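Local coordinates for arginyl-tRNA synthetase, putative (Plasmodium falciparum, PDB 5JLD), which probably joins L-arginine to tRNA(Arg) at the expense of ATP, as a class I aminoacyl-tRNA synthetase of the malaria parasite, at residues 129-134 / 372-377; 164-167 / 173-176; 307-312 / 355-360; 330-335 / 344-349. All blocks are in the same frame, centred on the assembly; numbering follows the deposited sequence.

From the N terminus, residues 129-134 enter the first strand, in chain order, of the parallel sheet and wait longest for their partner: contact 1 closes only at 372-377, on the last strand of that sheet. Within that long loop lie the other three contacts. Contact 2 closes early, pairing the end of helix 149-167 with strand 171-176. Contact 3 opens next, at 307-312, and closes on helix 353-364; contact 4, 330-335 with 344-349, opens and closes within it. None cross. Contacts 1, 2 and 4 all reach the five-stranded sheet, whereas contact 3 joins a loop to the helix between strands 343-349 and 374-380, where Phe356 and Phe360 touch Tyr346.

Contact 1: 129-134 / 372-377; sequences ENYGNV and NAKLMH
Lys374 NZ is the polar centre of this contact, gripped by several groups. It donates a hydrogen bond to Tyr131 OH over 3.0 Å, and it also donates to the backbone oxygen of Leu530, a residue in the helix 522-532. A third, looser partner is Glu129: its OE1 lies 3.7 Å from Lys374 NZ, a long salt bridge, probably weaker than the two hydrogen bonds. The other carboxylate oxygen, Glu129 OE2, is engaged by the backbone N of Glu126, which ties the acid to its own loop.

The lysine reaches this point with its whole chain stretched out. CG stands opposite the backbone N (chi1 -157°), and the three later torsions are all close to 180°. The ammonium thus arrives at the edge of the phenol ring, near the ring plane, while Lys374 CD passes 3.8 Å from Tyr131 OH. Within the same segment Val134 CG2 meets the ring at its edge, in plane. Next to the tyrosine, Asn130 OD1 accepts from the backbone N of Gly132 at 2.6 Å, an Asx turn.

With a buried tyrosine and a partly exposed lysine, the contact joins the loop leading into strand 133-137 to the start of strand 374-380; strand 343-349 lies between these strands in the sheet. Leu530, in the range of the DALR anticodon-binding family, joins the lysine from helix 522-532. The polar ends meet at the N-terminal ends of the parallel strands, in the Rossmann-type catalytic domain of a class I synthetase.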
# COMPACT_ATOMS: atom_id res chain seq x y z
N GLU A 129 8.79 -0.46 18.07
CA GLU A 129 8.87 -0.15 16.64
C GLU A 129 8.78 1.35 16.36
O GLU A 129 7.88 2.03 16.86
CB GLU A 129 7.78 -0.88 15.86
CG GLU A 129 7.84 -2.40 15.95
CD GLU A 129 6.70 -3.06 15.19
OE1 GLU A 129 6.94 -3.52 14.05
OE2 GLU A 129 5.57 -3.13 15.71
N ASN A 130 9.71 1.85 15.56
CA ASN A 130 9.78 3.27 15.23
C ASN A 130 9.34 3.51 13.79
O ASN A 130 9.84 2.87 12.87
CB ASN A 130 11.20 3.78 15.48
CG ASN A 130 11.32 5.30 15.42
OD1 ASN A 130 10.51 5.99 14.79
ND2 ASN A 130 12.33 5.84 16.09
N TYR A 131 8.42 4.44 13.58
CA TYR A 131 8.04 4.83 12.22
C TYR A 131 8.23 6.33 12.03
O TYR A 131 7.48 6.96 11.29
CB TYR A 131 6.59 4.44 11.90
CG TYR A 131 6.40 2.94 11.68
CD1 TYR A 131 6.71 2.36 10.47
CD2 TYR A 131 5.89 2.13 12.70
CE1 TYR A 131 6.54 1.00 10.26
CE2 TYR A 131 5.72 0.75 12.50
CZ TYR A 131 6.03 0.20 11.27
OH TYR A 131 5.88 -1.15 11.05
N GLY A 132 9.23 6.89 12.70
CA GLY A 132 9.52 8.31 12.62
C GLY A 132 9.62 8.77 11.18
O GLY A 132 8.91 9.68 10.76
N ASN A 133 10.51 8.14 10.42
CA ASN A 133 10.67 8.51 9.02
C ASN A 133 10.51 7.29 8.14
O ASN A 133 11.26 6.33 8.28
CB ASN A 133 12.03 9.16 8.75
CG ASN A 133 12.28 10.39 9.59
OD1 ASN A 133 11.55 11.38 9.51
ND2 ASN A 133 13.37 10.37 10.35
N VAL A 134 9.56 7.35 7.22
CA VAL A 134 9.35 6.25 6.29
C VAL A 134 9.66 6.69 4.87
O VAL A 134 9.24 7.77 4.45
CB VAL A 134 7.88 5.72 6.37
CG1 VAL A 134 7.62 4.71 5.25
CG2 VAL A 134 7.57 5.11 7.75
N ASN A 372 17.71 -0.79 13.91
CA ASN A 372 16.41 -1.45 13.93
C ASN A 372 15.54 -1.02 12.75
O ASN A 372 14.33 -1.26 12.74
CB ASN A 372 15.66 -1.15 15.23
CG ASN A 372 16.40 -1.67 16.46
OD1 ASN A 372 16.85 -2.81 16.49
ND2 ASN A 372 16.55 -0.81 17.46
N ALA A 373 16.15 -0.34 11.78
CA ALA A 373 15.40 0.07 10.60
C ALA A 373 14.71 -1.14 9.96
O ALA A 373 15.32 -2.19 9.75
CB ALA A 373 16.30 0.77 9.60
N LYS A 374 13.43 -0.98 9.69
CA LYS A 374 12.64 -2.00 9.00
C LYS A 374 12.80 -1.89 7.49
O LYS A 374 12.36 -0.91 6.87
CB LYS A 374 11.16 -1.87 9.39
CG LYS A 374 10.34 -3.15 9.21
CD LYS A 374 8.87 -2.90 9.54
CE LYS A 374 8.08 -4.19 9.72
NZ LYS A 374 6.75 -3.93 10.35
N LEU A 375 13.43 -2.90 6.90
CA LEU A 375 13.70 -2.89 5.48
C LEU A 375 12.77 -3.88 4.81
O LEU A 375 12.81 -5.08 5.10
CB LEU A 375 15.17 -3.24 5.20
CG LEU A 375 16.24 -2.38 5.89
CD1 LEU A 375 17.64 -2.97 5.66
CD2 LEU A 375 16.17 -0.90 5.45
N MET A 376 11.96 -3.39 3.88
CA MET A 376 10.92 -4.22 3.34
C MET A 376 10.99 -4.24 1.83
O MET A 376 11.14 -3.22 1.17
CB MET A 376 9.54 -3.73 3.78
CG MET A 376 9.44 -3.27 5.23
SD MET A 376 7.73 -2.96 5.77
CE MET A 376 7.13 -4.64 5.88
N HIS A 377 10.89 -5.44 1.28
CA HIS A 377 10.67 -5.57 -0.13
C HIS A 377 9.20 -5.89 -0.37
O HIS A 377 8.68 -6.84 0.20
CB HIS A 377 11.55 -6.66 -0.72
CG HIS A 377 11.39 -6.82 -2.19
ND1 HIS A 377 10.59 -7.80 -2.75
CD2 HIS A 377 11.90 -6.11 -3.23
CE1 HIS A 377 10.63 -7.69 -4.06
NE2 HIS A 377 11.42 -6.68 -4.38

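Contact 2: 164-167 / 173-176; sequences VFEF and HRVN
Glu166 swings its CG to the side away from its carbonyl carbon (chi1 -70°) and then runs out extended, while Arg174 does likewise (chi1 -57°) and stays extended as far as NE, and the two chains meet at about a right angle. This is the closing half of a beta-alpha-beta unit, strand 133-137, helix 149-167 and strand 171-176, in the parallel sheet of the catalytic domain. Glu166 belongs to the last turn of the helix and Arg174 to the strand that follows it, so the pair ties the helix end back to the next strand across a short connection.

The salt bridge is bidentate and side-on: Arg174 offers NE and NH2, one to each carboxylate oxygen. The two planar groups are turned only 27° apart, and both oxygens lie close to the guanidinium plane at its edge. Two nearly straight bonds to one carboxylate should restrain rotation of both groups. The helix backbone stays well back from the strand, with Glu166 CA 9.8 Å from His173 CA, the nearest such pair, and the side chains span the gap.

Glu166 is exposed, so the ion pair lies at the surface, yet the arginine has further partners. Its NH1 forms a salt bridge with Asp159, two turns earlier in the same helix, and donates to the backbone oxygen of Lys269. Two acids of one helix thus hold the guanidinium and probably offset its charge. At the Glu166 side, Arg174 NE reaches the syn lone pair of Glu166 OE2 at 2.6 Å, and Arg174 NH2 reaches Glu166 OE1 at 3.0 Å.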
# COMPACT_ATOMS: atom_id res chain seq x y z
N VAL A 164 -1.31 5.49 2.88
CA VAL A 164 -1.57 4.82 4.15
C VAL A 164 -0.75 5.48 5.24
O VAL A 164 -1.30 5.88 6.27
CB VAL A 164 -1.27 3.31 4.10
CG1 VAL A 164 -1.16 2.74 5.50
CG2 VAL A 164 -2.36 2.57 3.32
N PHE A 165 0.55 5.64 5.02
CA PHE A 165 1.38 6.29 6.05
C PHE A 165 1.01 7.76 6.32
O PHE A 165 1.06 8.22 7.47
CB PHE A 165 2.86 6.17 5.70
CG PHE A 165 3.41 4.80 5.97
CD1 PHE A 165 3.65 4.38 7.26
CD2 PHE A 165 3.65 3.93 4.93
CE1 PHE A 165 4.14 3.13 7.51
CE2 PHE A 165 4.14 2.67 5.17
CZ PHE A 165 4.40 2.27 6.46
N GLU A 166 0.61 8.48 5.27
CA GLU A 166 0.18 9.87 5.42
C GLU A 166 -1.15 9.94 6.23
O GLU A 166 -1.38 10.86 7.02
CB GLU A 166 0.05 10.53 4.03
CG GLU A 166 1.44 10.74 3.37
CD GLU A 166 1.44 10.90 1.84
OE1 GLU A 166 0.37 10.81 1.20
OE2 GLU A 166 2.55 11.09 1.27
N PHE A 167 -2.01 8.94 6.05
CA PHE A 167 -3.21 8.84 6.87
C PHE A 167 -2.84 8.67 8.34
O PHE A 167 -3.38 9.35 9.21
CB PHE A 167 -4.09 7.69 6.42
CG PHE A 167 -5.18 7.34 7.39
CD1 PHE A 167 -6.24 8.21 7.58
CD2 PHE A 167 -5.15 6.15 8.08
CE1 PHE A 167 -7.26 7.89 8.48
CE2 PHE A 167 -6.16 5.83 8.98
CZ PHE A 167 -7.22 6.70 9.17
N HIS A 173 8.50 9.77 2.81
CA HIS A 173 9.26 10.22 1.64
C HIS A 173 8.81 9.44 0.41
O HIS A 173 9.02 8.23 0.33
CB HIS A 173 10.78 10.03 1.82
CG HIS A 173 11.38 10.77 2.98
ND1 HIS A 173 11.87 12.06 2.87
CD2 HIS A 173 11.58 10.40 4.26
CE1 HIS A 173 12.34 12.45 4.04
NE2 HIS A 173 12.18 11.46 4.90
N ARG A 174 8.20 10.13 -0.54
CA ARG A 174 7.84 9.55 -1.83
C ARG A 174 9.01 9.68 -2.82
O ARG A 174 9.30 10.77 -3.33
CB ARG A 174 6.60 10.24 -2.38
CG ARG A 174 5.42 10.17 -1.44
CD ARG A 174 4.38 11.22 -1.80
NE ARG A 174 3.07 10.80 -1.31
CZ ARG A 174 2.17 10.18 -2.06
NH1 ARG A 174 2.48 9.90 -3.33
NH2 ARG A 174 0.99 9.81 -1.55
N VAL A 175 9.67 8.56 -3.11
CA VAL A 175 10.91 8.62 -3.87
C VAL A 175 10.88 7.80 -5.16
O VAL A 175 10.63 6.61 -5.15
CB VAL A 175 12.10 8.18 -3.02
CG1 VAL A 175 13.38 8.13 -3.87
CG2 VAL A 175 12.29 9.15 -1.86
N ASN A 176 11.16 8.47 -6.26
CA ASN A 176 11.23 7.84 -7.56
C ASN A 176 12.69 7.69 -8.02
O ASN A 176 13.27 8.67 -8.45
CB ASN A 176 10.42 8.67 -8.57
CG ASN A 176 10.16 7.93 -9.86
OD1 ASN A 176 10.64 6.81 -10.07
ND2 ASN A 176 9.36 8.53 -10.73

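Contact 3: 307-312 / 355-360; sequences ENFKVP and HFETIF
Ring packing carries most of this contact. Phe309 points from the loop onto helix 353-364, and one face of its ring lies against the backbone of Thr358: the Thr358 N stands 4.2 Å above the ring plane, displaced toward the rim. The far end of the ring meets Glu357 instead, with Phe309 CZ 3.7 Å from Glu357 CB. The two side chains cross at about a right angle.

Polar atoms take part through van der Waals contact. Thr358 OG1 comes to 3.5 Å from Phe309 CG; its chi1 of -53° sets it beside its own backbone N, and it is hydrogen-bonded to the backbone oxygen of Thr354, one turn earlier in the helix. The segment 307-312 connects strands 301-304 and 313-316, and it lies alongside the helix that follows strand 343-349 of the parallel sheet in the catalytic domain.

A lighter contact sets a methyl against a carbonyl: Thr358 CG2, anti to its backbone N, lies 4.0 Å from Val311 O. Past the loop, Thr358 also touches Leu313 of strand 313-316, and Phe309 reaches Thr354 and Asp361 along the same helix.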
# COMPACT_ATOMS: atom_id res chain seq x y z
N GLU A 307 26.54 -14.99 3.25
CA GLU A 307 26.48 -16.37 3.72
C GLU A 307 25.13 -16.99 3.38
O GLU A 307 25.00 -18.21 3.25
CB GLU A 307 26.71 -16.40 5.23
CG GLU A 307 26.23 -15.10 5.88
CD GLU A 307 26.42 -15.07 7.38
OE1 GLU A 307 27.31 -15.80 7.88
OE2 GLU A 307 25.71 -14.30 8.05
N ASN A 308 24.12 -16.14 3.26
CA ASN A 308 22.74 -16.59 3.09
C ASN A 308 22.21 -16.48 1.67
O ASN A 308 21.09 -16.90 1.39
CB ASN A 308 21.82 -15.81 4.04
CG ASN A 308 22.19 -16.02 5.50
OD1 ASN A 308 22.37 -15.05 6.25
ND2 ASN A 308 22.31 -17.27 5.91
N PHE A 309 23.01 -15.94 0.75
CA PHE A 309 22.58 -15.83 -0.64
C PHE A 309 23.74 -16.18 -1.56
O PHE A 309 24.87 -15.76 -1.31
CB PHE A 309 22.05 -14.43 -0.94
CG PHE A 309 20.95 -13.99 -0.01
CD1 PHE A 309 19.63 -14.32 -0.26
CD2 PHE A 309 21.25 -13.25 1.13
CE1 PHE A 309 18.63 -13.93 0.61
CE2 PHE A 309 20.25 -12.85 2.00
CZ PHE A 309 18.94 -13.19 1.74
N LYS A 310 23.46 -16.95 -2.61
CA LYS A 310 24.53 -17.41 -3.49
C LYS A 310 25.12 -16.25 -4.32
O LYS A 310 26.33 -16.10 -4.40
CB LYS A 310 24.04 -18.52 -4.42
N VAL A 311 24.26 -15.44 -4.93
CA VAL A 311 24.71 -14.37 -5.81
C VAL A 311 25.26 -13.18 -5.03
O VAL A 311 24.55 -12.57 -4.24
CB VAL A 311 23.58 -13.89 -6.74
CG1 VAL A 311 24.07 -12.73 -7.62
CG2 VAL A 311 23.08 -15.04 -7.61
N PRO A 312 26.54 -12.86 -5.25
CA PRO A 312 27.17 -11.70 -4.58
C PRO A 312 26.71 -10.34 -5.13
O PRO A 312 26.22 -10.24 -6.26
CB PRO A 312 28.66 -11.91 -4.87
CG PRO A 312 28.66 -12.61 -6.19
CD PRO A 312 27.47 -13.52 -6.18
N HIS A 355 17.74 -10.01 -4.67
CA HIS A 355 18.66 -8.89 -4.81
C HIS A 355 18.51 -7.97 -3.61
O HIS A 355 19.49 -7.73 -2.88
CB HIS A 355 18.39 -8.14 -6.12
CG HIS A 355 19.12 -6.84 -6.24
ND1 HIS A 355 20.44 -6.76 -6.62
CD2 HIS A 355 18.70 -5.57 -6.03
CE1 HIS A 355 20.80 -5.49 -6.64
NE2 HIS A 355 19.77 -4.75 -6.30
N PHE A 356 17.28 -7.54 -3.31
CA PHE A 356 17.14 -6.55 -2.24
C PHE A 356 17.38 -7.20 -0.88
O PHE A 356 17.95 -6.56 0.03
CB PHE A 356 15.79 -5.81 -2.30
CG PHE A 356 15.77 -4.74 -3.35
CD1 PHE A 356 16.42 -3.52 -3.13
CD2 PHE A 356 15.17 -4.97 -4.58
CE1 PHE A 356 16.44 -2.53 -4.11
CE2 PHE A 356 15.19 -3.99 -5.58
CZ PHE A 356 15.83 -2.76 -5.35
N GLU A 357 17.02 -8.47 -0.75
CA GLU A 357 17.29 -9.16 0.50
C GLU A 357 18.81 -9.20 0.68
O GLU A 357 19.32 -8.94 1.78
CB GLU A 357 16.66 -10.56 0.51
CG GLU A 357 15.17 -10.53 0.77
CD GLU A 357 14.58 -11.88 1.13
OE1 GLU A 357 14.87 -12.87 0.42
OE2 GLU A 357 13.84 -11.95 2.13
N THR A 358 19.52 -9.42 -0.42
CA THR A 358 20.99 -9.47 -0.33
C THR A 358 21.52 -8.09 0.06
O THR A 358 22.53 -7.98 0.76
CB THR A 358 21.67 -9.92 -1.64
OG1 THR A 358 21.10 -11.16 -2.10
CG2 THR A 358 23.16 -10.11 -1.42
N ILE A 359 20.83 -7.04 -0.37
CA ILE A 359 21.28 -5.72 0.03
C ILE A 359 21.03 -5.52 1.53
O ILE A 359 21.90 -5.01 2.25
CB ILE A 359 20.61 -4.61 -0.80
CG1 ILE A 359 21.23 -4.61 -2.21
CG2 ILE A 359 20.79 -3.23 -0.14
CD1 ILE A 359 20.36 -3.97 -3.26
N PHE A 360 19.87 -6.00 2.01
CA PHE A 360 19.49 -5.71 3.39
C PHE A 360 20.49 -6.41 4.31
O PHE A 360 21.01 -5.82 5.26
CB PHE A 360 18.07 -6.16 3.69
CG PHE A 360 17.01 -5.43 2.91
CD1 PHE A 360 17.30 -4.23 2.25
CD2 PHE A 360 15.72 -5.95 2.83
CE1 PHE A 360 16.32 -3.57 1.52
CE2 PHE A 360 14.73 -5.29 2.11
CZ PHE A 360 15.02 -4.10 1.45

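Contact 4: 330-335 / 344-349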
# COMPACT_ATOMS: atom_id res chain seq x y z
N ALA A 330 24.52 2.43 -2.05
CA ALA A 330 24.71 3.84 -1.72
C ALA A 330 23.38 4.49 -1.38
O ALA A 330 23.30 5.29 -0.45
CB ALA A 330 25.40 4.62 -2.88
N ALA A 331 22.34 4.18 -2.14
CA ALA A 331 21.04 4.79 -1.87
C ALA A 331 20.58 4.40 -0.47
O ALA A 331 20.07 5.25 0.27
CB ALA A 331 20.00 4.40 -2.91
N LEU A 332 20.75 3.13 -0.09
CA LEU A 332 20.28 2.75 1.26
C LEU A 332 21.16 3.41 2.34
O LEU A 332 20.64 3.87 3.36
CB LEU A 332 20.26 1.23 1.42
CG LEU A 332 19.49 0.66 2.62
CD1 LEU A 332 18.18 1.41 2.92
CD2 LEU A 332 19.18 -0.81 2.34
N TYR A 333 22.47 3.47 2.10
CA TYR A 333 23.38 4.27 2.94
C TYR A 333 22.86 5.70 3.18
O TYR A 333 22.81 6.19 4.31
CB TYR A 333 24.78 4.35 2.32
CG TYR A 333 25.61 5.49 2.90
CD1 TYR A 333 26.31 5.34 4.09
CD2 TYR A 333 25.66 6.73 2.27
CE1 TYR A 333 27.04 6.39 4.63
CE2 TYR A 333 26.38 7.78 2.80
CZ TYR A 333 27.08 7.60 3.97
OH TYR A 333 27.80 8.64 4.48
N TYR A 334 22.47 6.34 2.08
CA TYR A 334 21.98 7.71 2.12
C TYR A 334 20.68 7.81 2.91
O TYR A 334 20.54 8.67 3.76
CB TYR A 334 21.77 8.25 0.69
CG TYR A 334 21.15 9.64 0.63
CD1 TYR A 334 21.93 10.79 0.76
CD2 TYR A 334 19.78 9.79 0.46
CE1 TYR A 334 21.35 12.07 0.71
CE2 TYR A 334 19.19 11.04 0.40
CZ TYR A 334 19.98 12.18 0.53
OH TYR A 334 19.37 13.40 0.48
N ARG A 335 19.74 6.92 2.64
CA ARG A 335 18.44 6.95 3.31
C ARG A 335 18.59 6.73 4.81
O ARG A 335 17.92 7.38 5.61
CB ARG A 335 17.50 5.91 2.68
CG ARG A 335 17.20 6.26 1.22
CD ARG A 335 16.66 5.11 0.40
NE ARG A 335 16.27 5.61 -0.92
CZ ARG A 335 15.74 4.90 -1.91
NH1 ARG A 335 15.49 3.59 -1.77
NH2 ARG A 335 15.44 5.50 -3.04
N VAL A 344 12.24 1.55 5.33
CA VAL A 344 12.43 1.74 3.89
C VAL A 344 11.80 0.62 3.11
O VAL A 344 12.13 -0.57 3.27
CB VAL A 344 13.92 1.82 3.49
CG1 VAL A 344 14.04 2.17 2.01
CG2 VAL A 344 14.66 2.85 4.34
N ILE A 345 10.91 1.01 2.22
CA ILE A 345 10.10 0.07 1.51
C ILE A 345 10.42 0.17 0.03
O ILE A 345 10.30 1.22 -0.55
CB ILE A 345 8.60 0.34 1.77
CG1 ILE A 345 8.27 0.07 3.24
CG2 ILE A 345 7.74 -0.46 0.83
CD1 ILE A 345 6.93 0.73 3.70
N TYR A 346 10.84 -0.94 -0.56
CA TYR A 346 11.11 -1.03 -1.98
C TYR A 346 9.98 -1.75 -2.72
O TYR A 346 9.80 -2.95 -2.55
CB TYR A 346 12.42 -1.77 -2.21
CG TYR A 346 13.64 -1.01 -1.75
CD1 TYR A 346 14.03 -1.06 -0.42
CD2 TYR A 346 14.39 -0.24 -2.64
CE1 TYR A 346 15.15 -0.36 0.02
CE2 TYR A 346 15.53 0.47 -2.20
CZ TYR A 346 15.88 0.40 -0.87
OH TYR A 346 16.97 1.06 -0.40
N VAL A 347 9.23 -1.02 -3.54
CA VAL A 347 8.16 -1.61 -4.33
C VAL A 347 8.70 -2.02 -5.70
O VAL A 347 9.00 -1.15 -6.50
CB VAL A 347 6.98 -0.61 -4.50
CG1 VAL A 347 5.93 -1.17 -5.45
CG2 VAL A 347 6.39 -0.23 -3.17
N THR A 348 8.87 -3.32 -5.96
CA THR A 348 9.40 -3.76 -7.27
C THR A 348 8.88 -5.12 -7.76
O THR A 348 8.21 -5.82 -7.01
CB THR A 348 10.97 -3.89 -7.28
OG1 THR A 348 11.36 -5.14 -6.70
CG2 THR A 348 11.66 -2.74 -6.54
N ASP A 349 9.24 -5.49 -9.00
CA ASP A 349 9.03 -6.85 -9.51
C ASP A 349 9.50 -7.85 -8.48
O ASP A 349 10.54 -7.65 -7.84
CB ASP A 349 9.79 -7.13 -10.81
CG ASP A 349 9.89 -5.93 -11.71
OD1 ASP A 349 8.86 -5.56 -12.32
OD2 ASP A 349 10.99 -5.36 -11.80
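Helix 330-335 and strand 344-349 run in roughly opposing directions, their N-to-C axes 146° apart and 11.0 Å from each other at closest, with Arg335 CA and Val344 CA the nearest pair at 8.0 Å. Tyr346 reaches across this gap from the strand, where its phenol end meets Arg335 and Leu332.

The extended chain of Arg335 carries NH1 to the Tyr346 ring on a slant: Arg335 NH1 is 3.1 Å from Tyr346 CE2, the carbon lying near the guanidinium plane at its edge, and the two planes are 41° apart. The approach is neither squarely over the ring nor in its plane. The firm polar partner of Arg335 NH1 is Asp137 on strand 133-137, in a salt bridge that fixes the arginine from the side of the sheet and probably compensates its buried charge.

Leu332 closes in on the phenol end, with CD1 3.6 Å from Tyr346 OH. The same methyl, Leu332 CD1, lies 4.1 Å from Val344 CG2, an apolar touch that joins the two side chains obliquely. Leu332 CG stands anti to its backbone N (chi1 -166°), and this turns the branch toward the strand.

All four residues are buried. Leu332 also touches Leu375 of strand 374-380 and Ile359, Phe360 and Ile363 of helix 353-364, while the ring of Tyr346 meets that of Phe356 of that helix, planes about 30° apart; helix 326-337 and helix 353-364 thus share the cover over strands 343-349 and 374-380.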